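Local coordinates for protein DNA polymerase (Pyrobaculum calidifontis, PDB 5MDN) that probably catalyses template-directed DNA synthesis, adding deoxyribonucleotides to a growing strand, as a family B DNA polymerase of a hyperthermophilic archaeon, at residues D7-V12 and S269-A274; D225-Y230 and R273-L278; Y265-V270 and L362-A367. All coordinates share one frame; numbering follows the deposited sequence.

In the fold
Interactions 1 and 3 meet at one magnesium site. Asp7 of interaction 1 binds the ion, Asp363 of interaction 3 belongs to the same site, and Asp7 OD1 and Asp363 OD2 lie only 3.2 Å apart, so the cation probably screens two like charges. Interaction 2 is a parallel strand pair at the edge of the exonuclease sheet that leads away from this site: it shares Arg273 and Ala274 with interaction 1, and its Asn275 ND2 is 2.8 Å from Trp268 O of interaction 3, a hydrogen bond. Ala274 CB also packs against Leu362 CB at 3.7 Å. The centres of interactions 2 and 3 are about 9 Å apart, those of 1 and 2 about 14 Å.

Interaction 1 (D7-V12 and S269-A274); sequences DATYSV and SVVGRA. With MG (magnesium ion), chain C.
Asp7 OD1 is gripped twice: it binds the magnesium ion at 2.5 Å and takes a weak hydrogen bond from the next backbone amide, Ala8 N. The other oxygen, OD2, turns to the segment 269-274 and accepts the amide hydrogen of Gly272 on its anti lone pair, Gly272 N to Asp7 OD2 measuring 3.0 Å with a bent N-H...O angle of 139°. CG stands anti to the backbone N (chi1 -167°), which carries the carboxylate off strand 5-12 toward the turn, so that OD1 faces the metal and OD2 the turn. The receiving amide sits in a type II beta turn, Val270 to Arg273, closed by Arg273 N to Val270 O at 3.1 Å. Gly272 is its third residue, with the positive phi (81°) usual there. Arg273 leaves in another direction, its guanidinium tied to Asp223 by a salt bridge and to the carbonyl of Pro224. Beside the polar centre, Thr9 CG2 meets the fork of Val271 almost evenly, 3.8 Å from Val271 CG2 and 3.9 Å from Val271 CG1, the two side chains crossing at about a right angle. Phe22 of strand 17-24 touches both. Here an edge strand of the N-terminal sheet meets a type II turn of the exonuclease domain at an interdomain magnesium site whose second ligand residue is Asp363.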
loop_
_atom_site.group_PDB
_atom_site.type_symbol
_atom_site.label_atom_id
_atom_site.label_comp_id
_atom_site.label_asym_id
_atom_site.label_seq_id
_atom_site.Cartn_x
_atom_site.Cartn_y
_atom_site.Cartn_z
ATOM N N ASP A 7 -6.447 13.152 12.840
ATOM C CA ASP A 7 -5.006 13.324 12.756
ATOM C C ASP A 7 -4.448 13.586 14.147
ATOM O O ASP A 7 -5.145 14.107 15.023
ATOM C CB ASP A 7 -4.637 14.480 11.813
ATOM C CG ASP A 7 -3.168 14.499 11.462
ATOM O OD1 ASP A 7 -2.504 13.457 11.634
ATOM O OD2 ASP A 7 -2.679 15.557 11.013
ATOM N N ALA A 8 -3.185 13.211 14.347
ATOM C CA ALA A 8 -2.499 13.424 15.612
ATOM C C ALA A 8 -1.108 13.983 15.359
ATOM O O ALA A 8 -0.413 13.549 14.437
ATOM C CB ALA A 8 -2.402 12.121 16.412
ATOM N N THR A 9 -0.705 14.946 16.190
ATOM C CA THR A 9 0.601 15.591 16.101
ATOM C C THR A 9 1.133 15.802 17.512
ATOM O O THR A 9 0.488 15.441 18.501
ATOM C CB THR A 9 0.531 16.935 15.358
ATOM O OG1 THR A 9 -0.275 17.856 16.105
ATOM C CG2 THR A 9 -0.051 16.769 13.958
ATOM N N TYR A 10 2.324 16.391 17.607
ATOM C CA TYR A 10 2.837 16.823 18.899
ATOM C C TYR A 10 3.868 17.924 18.692
ATOM O O TYR A 10 4.578 17.948 17.683
ATOM C CB TYR A 10 3.449 15.660 19.695
ATOM C CG TYR A 10 4.880 15.316 19.336
ATOM C CD1 TYR A 10 5.169 14.447 18.291
ATOM C CD2 TYR A 10 5.945 15.846 20.059
ATOM C CE1 TYR A 10 6.478 14.128 17.969
ATOM C CE2 TYR A 10 7.252 15.534 19.743
ATOM C CZ TYR A 10 7.513 14.674 18.698
ATOM O OH TYR A 10 8.815 14.358 18.381
ATOM N N SER A 11 3.933 18.829 19.663
ATOM C CA SER A 11 4.955 19.860 19.740
ATOM C C SER A 11 5.709 19.726 21.058
ATOM O O SER A 11 5.355 18.922 21.925
ATOM C CB SER A 11 4.340 21.260 19.609
ATOM O OG SER A 11 3.442 21.523 20.674
ATOM N N VAL A 12 6.759 20.523 21.205
ATOM C CA VAL A 12 7.537 20.589 22.442
ATOM C C VAL A 12 7.464 22.034 22.924
ATOM O O VAL A 12 8.328 22.860 22.616
ATOM C CB VAL A 12 8.985 20.131 22.249
ATOM C CG1 VAL A 12 9.702 20.066 23.589
ATOM C CG2 VAL A 12 9.023 18.778 21.553
ATOM N N SER A 269 2.390 14.866 5.601
ATOM C CA SER A 269 1.476 15.245 6.667
ATOM C C SER A 269 0.876 16.615 6.382
ATOM O O SER A 269 1.595 17.560 6.043
ATOM C CB SER A 269 2.197 15.255 8.016
ATOM O OG SER A 269 1.391 15.849 9.018
ATOM N N VAL A 270 -0.442 16.714 6.519
ATOM C CA VAL A 270 -1.156 17.984 6.492
ATOM C C VAL A 270 -1.895 18.062 7.821
ATOM O O VAL A 270 -2.942 17.425 7.995
ATOM C CB VAL A 270 -2.111 18.093 5.299
ATOM C CG1 VAL A 270 -2.732 19.474 5.245
ATOM C CG2 VAL A 270 -1.380 17.785 4.001
ATOM N N VAL A 271 -1.342 18.830 8.765
ATOM C CA VAL A 271 -1.794 18.791 10.152
ATOM C C VAL A 271 -3.283 19.098 10.237
ATOM O O VAL A 271 -3.782 20.041 9.612
ATOM C CB VAL A 271 -0.967 19.766 11.003
ATOM C CG1 VAL A 271 -1.587 19.937 12.382
ATOM C CG2 VAL A 271 0.470 19.280 11.118
ATOM N N GLY A 272 -3.999 18.297 11.023
ATOM C CA GLY A 272 -5.421 18.478 11.226
ATOM C C GLY A 272 -6.305 17.923 10.135
ATOM O O GLY A 272 -7.501 18.240 10.109
ATOM N N ARG A 273 -5.765 17.098 9.240
ATOM C CA ARG A 273 -6.563 16.460 8.203
ATOM C C ARG A 273 -5.798 15.258 7.668
ATOM O O ARG A 273 -4.591 15.120 7.882
ATOM C CB ARG A 273 -6.919 17.440 7.076
ATOM C CG ARG A 273 -5.869 18.500 6.791
ATOM C CD ARG A 273 -6.311 19.412 5.654
ATOM N NE ARG A 273 -7.561 20.104 5.960
ATOM C CZ ARG A 273 -7.686 21.425 6.039
ATOM N NH1 ARG A 273 -6.635 22.207 5.831
ATOM N NH2 ARG A 273 -8.864 21.966 6.322
ATOM N N ALA A 274 -6.523 14.385 6.970
ATOM C CA ALA A 274 -5.981 13.126 6.470
ATOM C C ALA A 274 -5.588 13.290 5.003
ATOM O O ALA A 274 -6.454 13.417 4.132
ATOM C CB ALA A 274 -6.997 11.998 6.644
HETATM MG MG MG C . -0.398 13.164 10.301
#

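Interaction 2 (D225-Y230 and R273-L278); sequences DVIVGY and RANVDL
Five backbone hydrogen bonds join segments 225-230 and 273-278, along strands 226-229 and 274-277, the donors alternating between the two strands. Ala274 N gives to Asp225 O at 2.9 Å, nearly straight at 172°, and Ala274 O in turn receives Ile227 N at 2.8 Å. Ile227 O then takes Val276 N, Val276 O takes Gly229 N in the longest of the set (3.2 Å), and Gly229 O takes Leu278 N almost along its C=O axis. Asp225 is tied outside the pair by salt bridges to Arg255 and Arg30. Such zigzag bonding, with residues 226 to 229 level with 274 to 277, is that of parallel strands; the connection runs through helix 232-247 and then a short hairpin, a beta-alpha-beta crossover in the RNase H-like exonuclease fold, and 274-277 is an edge strand of that sheet within this chain. On one face Val226, Val228, Ala274 and Val276 pack together. The side chains of Val226 and Val276 cross obliquely, Val226 CG1 to Val276 CG2 at 3.7 Å, while Val228 lies alongside Val276 and points the same way, CG1 to Val276 CB at 3.9 Å. On the other face Ile227 CD1 reaches the aliphatic CD of Arg273 at 3.9 Å. Asn275 and Asp277 share that face, each with CG anti to the backbone N. Asn275 OD1 is held by Trp237 NE1, and its ND2 bonds the carbonyl of Trp268. Asp277, the N-cap of helix 278-282, accepts Tyr279 N on OD1 and Asn233 N on OD2.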
loop_
_atom_site.group_PDB
_atom_site.type_symbol
_atom_site.label_atom_id
_atom_site.label_comp_id
_atom_site.label_asym_id
_atom_site.label_seq_id
_atom_site.Cartn_x
_atom_site.Cartn_y
_atom_site.Cartn_z
ATOM N N ASP A 225 -11.629 17.589 5.393
ATOM C CA ASP A 225 -11.122 16.676 6.408
ATOM C C ASP A 225 -10.162 15.650 5.818
ATOM O O ASP A 225 -9.193 15.255 6.476
ATOM C CB ASP A 225 -12.284 15.964 7.104
ATOM C CG ASP A 225 -13.279 16.932 7.715
ATOM O OD1 ASP A 225 -12.875 17.729 8.589
ATOM O OD2 ASP A 225 -14.466 16.894 7.325
ATOM N N VAL A 226 -10.425 15.206 4.591
ATOM C CA VAL A 226 -9.554 14.291 3.866
ATOM C C VAL A 226 -9.155 14.943 2.548
ATOM O O VAL A 226 -9.994 15.530 1.855
ATOM C CB VAL A 226 -10.238 12.930 3.615
ATOM C CG1 VAL A 226 -9.227 11.912 3.113
ATOM C CG2 VAL A 226 -10.918 12.435 4.884
ATOM N N ILE A 227 -7.873 14.842 2.207
ATOM C CA ILE A 227 -7.363 15.262 0.908
ATOM C C ILE A 227 -6.865 14.019 0.184
ATOM O O ILE A 227 -5.933 13.351 0.651
ATOM C CB ILE A 227 -6.249 16.310 1.042
ATOM C CG1 ILE A 227 -6.821 17.635 1.547
ATOM C CG2 ILE A 227 -5.537 16.509 -0.288
ATOM C CD1 ILE A 227 -5.770 18.693 1.825
ATOM N N VAL A 228 -7.481 13.707 -0.954
ATOM C CA VAL A 228 -7.154 12.514 -1.725
ATOM C C VAL A 228 -6.496 12.926 -3.032
ATOM O O VAL A 228 -6.890 13.916 -3.659
ATOM C CB VAL A 228 -8.401 11.648 -1.996
ATOM C CG1 VAL A 228 -8.547 10.578 -0.925
ATOM C CG2 VAL A 228 -9.645 12.520 -2.059
ATOM N N GLY A 229 -5.481 12.162 -3.433
ATOM C CA GLY A 229 -4.846 12.325 -4.724
ATOM C C GLY A 229 -4.346 10.980 -5.198
ATOM O O GLY A 229 -4.397 9.983 -4.473
ATOM N N TYR A 230 -3.859 10.957 -6.433
ATOM C CA TYR A 230 -3.251 9.764 -7.006
ATOM C C TYR A 230 -1.764 10.028 -7.193
ATOM O O TYR A 230 -1.379 10.906 -7.972
ATOM C CB TYR A 230 -3.913 9.378 -8.328
ATOM C CG TYR A 230 -3.675 7.934 -8.703
ATOM C CD1 TYR A 230 -2.549 7.557 -9.423
ATOM C CD2 TYR A 230 -4.569 6.944 -8.320
ATOM C CE1 TYR A 230 -2.326 6.233 -9.757
ATOM C CE2 TYR A 230 -4.356 5.619 -8.651
ATOM C CZ TYR A 230 -3.233 5.270 -9.370
ATOM O OH TYR A 230 -3.013 3.953 -9.702
ATOM N N ARG A 273 -5.765 17.098 9.240
ATOM C CA ARG A 273 -6.563 16.460 8.203
ATOM C C ARG A 273 -5.798 15.258 7.668
ATOM O O ARG A 273 -4.591 15.120 7.882
ATOM C CB ARG A 273 -6.919 17.440 7.076
ATOM C CG ARG A 273 -5.869 18.500 6.791
ATOM C CD ARG A 273 -6.311 19.412 5.654
ATOM N NE ARG A 273 -7.561 20.104 5.960
ATOM C CZ ARG A 273 -7.686 21.425 6.039
ATOM N NH1 ARG A 273 -6.635 22.207 5.831
ATOM N NH2 ARG A 273 -8.864 21.966 6.322
ATOM N N ALA A 274 -6.523 14.385 6.970
ATOM C CA ALA A 274 -5.981 13.126 6.470
ATOM C C ALA A 274 -5.588 13.290 5.003
ATOM O O ALA A 274 -6.454 13.417 4.132
ATOM C CB ALA A 274 -6.997 11.998 6.644
ATOM N N ASN A 275 -4.284 13.290 4.735
ATOM C CA ASN A 275 -3.772 13.261 3.370
ATOM C C ASN A 275 -3.631 11.803 2.942
ATOM O O ASN A 275 -2.728 11.096 3.404
ATOM C CB ASN A 275 -2.439 13.996 3.273
ATOM C CG ASN A 275 -1.836 13.924 1.887
ATOM O OD1 ASN A 275 -2.527 14.118 0.885
ATOM N ND2 ASN A 275 -0.539 13.652 1.818
ATOM N N VAL A 276 -4.522 11.354 2.058
ATOM C CA VAL A 276 -4.530 9.982 1.567
ATOM C C VAL A 276 -4.046 9.976 0.124
ATOM O O VAL A 276 -4.519 10.765 -0.703
ATOM C CB VAL A 276 -5.929 9.351 1.683
ATOM C CG1 VAL A 276 -5.893 7.900 1.234
ATOM C CG2 VAL A 276 -6.438 9.456 3.112
ATOM N N ASP A 277 -3.106 9.085 -0.174
ATOM C CA ASP A 277 -2.617 8.861 -1.531
ATOM C C ASP A 277 -3.128 7.498 -1.981
ATOM O O ASP A 277 -2.705 6.465 -1.452
ATOM C CB ASP A 277 -1.092 8.935 -1.583
ATOM C CG ASP A 277 -0.542 8.777 -2.993
ATOM O OD1 ASP A 277 -1.341 8.652 -3.946
ATOM O OD2 ASP A 277 0.698 8.784 -3.149
ATOM N N LEU A 278 -4.039 7.501 -2.958
ATOM C CA LEU A 278 -4.665 6.258 -3.394
ATOM C C LEU A 278 -3.677 5.320 -4.072
ATOM O O LEU A 278 -3.913 4.109 -4.100
ATOM C CB LEU A 278 -5.838 6.554 -4.329
ATOM C CG LEU A 278 -6.949 7.416 -3.728
ATOM C CD1 LEU A 278 -8.066 7.630 -4.737
ATOM C CD2 LEU A 278 -7.485 6.785 -2.452
#

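Interaction 3 (Y265-V270 and L362-A367)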
loop_
_atom_site.group_PDB
_atom_site.type_symbol
_atom_site.label_atom_id
_atom_site.label_comp_id
_atom_site.label_asym_id
_atom_site.label_seq_id
_atom_site.Cartn_x
_atom_site.Cartn_y
_atom_site.Cartn_z
ATOM N N TYR A 265 7.113 6.810 6.179
ATOM C CA TYR A 265 6.780 6.052 4.974
ATOM C C TYR A 265 6.824 6.901 3.711
ATOM O O TYR A 265 6.312 6.477 2.667
ATOM C CB TYR A 265 5.406 5.376 5.078
ATOM C CG TYR A 265 5.099 4.765 6.423
ATOM C CD1 TYR A 265 5.862 3.722 6.928
ATOM C CD2 TYR A 265 4.025 5.215 7.178
ATOM C CE1 TYR A 265 5.576 3.157 8.155
ATOM C CE2 TYR A 265 3.729 4.658 8.404
ATOM C CZ TYR A 265 4.506 3.630 8.887
ATOM O OH TYR A 265 4.209 3.075 10.112
ATOM N N GLY A 266 7.423 8.086 3.772
ATOM C CA GLY A 266 7.344 9.012 2.664
ATOM C C GLY A 266 6.000 9.681 2.490
ATOM O O GLY A 266 5.807 10.399 1.505
ATOM N N HIS A 267 5.063 9.466 3.411
ATOM C CA HIS A 267 3.783 10.149 3.336
ATOM C C HIS A 267 3.954 11.616 3.719
ATOM O O HIS A 267 4.903 12.001 4.406
ATOM C CB HIS A 267 2.750 9.475 4.241
ATOM C CG HIS A 267 2.601 10.121 5.585
ATOM N ND1 HIS A 267 3.371 9.767 6.673
ATOM C CD2 HIS A 267 1.757 11.086 6.023
ATOM C CE1 HIS A 267 3.013 10.490 7.718
ATOM N NE2 HIS A 267 2.037 11.300 7.350
ATOM N N TRP A 268 3.018 12.440 3.261
ATOM C CA TRP A 268 3.061 13.877 3.494
ATOM C C TRP A 268 1.978 14.255 4.493
ATOM O O TRP A 268 0.793 13.992 4.260
ATOM C CB TRP A 268 2.897 14.650 2.187
ATOM C CG TRP A 268 4.171 14.729 1.414
ATOM C CD1 TRP A 268 4.765 13.725 0.705
ATOM C CD2 TRP A 268 5.033 15.866 1.300
ATOM N NE1 TRP A 268 5.936 14.173 0.142
ATOM C CE2 TRP A 268 6.124 15.484 0.494
ATOM C CE3 TRP A 268 4.985 17.173 1.793
ATOM C CZ2 TRP A 268 7.155 16.361 0.172
ATOM C CZ3 TRP A 268 6.012 18.042 1.474
ATOM C CH2 TRP A 268 7.081 17.632 0.671
ATOM N N SER A 269 2.390 14.866 5.601
ATOM C CA SER A 269 1.476 15.245 6.667
ATOM C C SER A 269 0.876 16.615 6.382
ATOM O O SER A 269 1.595 17.560 6.043
ATOM C CB SER A 269 2.197 15.255 8.016
ATOM O OG SER A 269 1.391 15.849 9.018
ATOM N N VAL A 270 -0.442 16.714 6.519
ATOM C CA VAL A 270 -1.156 17.984 6.492
ATOM C C VAL A 270 -1.895 18.062 7.821
ATOM O O VAL A 270 -2.942 17.425 7.995
ATOM C CB VAL A 270 -2.111 18.093 5.299
ATOM C CG1 VAL A 270 -2.732 19.474 5.245
ATOM C CG2 VAL A 270 -1.380 17.785 4.001
ATOM N N LEU A 362 -5.331 7.823 9.380
ATOM C CA LEU A 362 -5.803 7.652 8.011
ATOM C C LEU A 362 -4.735 8.024 6.989
ATOM O O LEU A 362 -4.678 7.427 5.907
ATOM C CB LEU A 362 -7.070 8.484 7.796
ATOM C CG LEU A 362 -7.943 8.194 6.576
ATOM C CD1 LEU A 362 -8.090 6.697 6.365
ATOM C CD2 LEU A 362 -9.310 8.839 6.757
ATOM N N ASP A 363 -3.892 9.011 7.304
ATOM C CA ASP A 363 -2.836 9.422 6.389
ATOM C C ASP A 363 -1.667 8.442 6.335
ATOM O O ASP A 363 -0.797 8.596 5.469
ATOM C CB ASP A 363 -2.333 10.821 6.766
ATOM C CG ASP A 363 -1.941 10.938 8.228
ATOM O OD1 ASP A 363 -1.158 10.100 8.719
ATOM O OD2 ASP A 363 -2.427 11.875 8.896
ATOM N N GLN A 364 -1.617 7.452 7.228
ATOM C CA GLN A 364 -0.517 6.496 7.264
ATOM C C GLN A 364 -0.917 5.058 6.970
ATOM O O GLN A 364 -0.045 4.265 6.598
ATOM C CB GLN A 364 0.179 6.524 8.633
ATOM C CG GLN A 364 0.962 7.792 8.922
ATOM C CD GLN A 364 1.329 7.924 10.386
ATOM O OE1 GLN A 364 1.168 8.985 10.992
ATOM N NE2 GLN A 364 1.837 6.844 10.962
ATOM N N VAL A 365 -2.188 4.693 7.158
ATOM C CA VAL A 365 -2.591 3.290 7.075
ATOM C C VAL A 365 -2.265 2.707 5.702
ATOM O O VAL A 365 -1.814 1.560 5.592
ATOM C CB VAL A 365 -4.083 3.141 7.432
ATOM C CG1 VAL A 365 -4.970 3.933 6.473
ATOM C CG2 VAL A 365 -4.481 1.673 7.446
ATOM N N ALA A 366 -2.476 3.483 4.636
ATOM C CA ALA A 366 -2.192 2.988 3.293
ATOM C C ALA A 366 -0.718 3.124 2.925
ATOM O O ALA A 366 -0.192 2.287 2.182
ATOM C CB ALA A 366 -3.057 3.725 2.272
ATOM N N ALA A 367 -0.043 4.163 3.424
ATOM C CA ALA A 367 1.364 4.361 3.094
ATOM C C ALA A 367 2.245 3.272 3.686
ATOM O O ALA A 367 3.270 2.912 3.093
ATOM C CB ALA A 367 1.827 5.734 3.582
#
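The imidazole of His267 turns one face to two consecutive residues, Asp363 and Gln364. Gln364 comes over that face: its CG stands 3.6 Å above the plane, offset toward the rim, in a CH-pi contact 3.9 Å from the ring centroid. Beyond CG the chain runs on extended, and the terminal amide is tilted 28° from the imidazole. Asp363 holds its carboxylate nearly parallel to the ring (planes 9° apart) but displaced above its plane near NE2, OD1 3.7 Å from His267 NE2; in this stacked position no hydrogen bond forms. The nearby magnesium ion would probably offset any pull of this carboxylate on the ring's ionisation. His267 ND1 is hydrogen-bonded to the carbonyl of Val264, which helps to fix the ring's rotation. An alanine here would lose the ring under Gln364 CG and the bond to Val264, and would probably loosen the setting of metal-binding Asp363. Farther along, Ala367 CB touches two methylenes, lying 3.9 Å from Tyr265 CB and 3.9 Å from His267 CB. The Tyr265 ring crosses Gln364 at about a right angle, CE2 being 3.9 Å from Gln364 NE2, while its hydroxyl is hydrogen-bonded to Asn372 and Arg114. The contact thus joins the hairpin strand 268-269 and the turn before it to the short, weakly bonded helix 362-365. Trp268 points away, onto Pro238 and Ser241 of helix 232-247, and Leu362 packs against Leu351 and Ile352 of helix 326-356 and also against Ala274 and Val276 of strand 274-277.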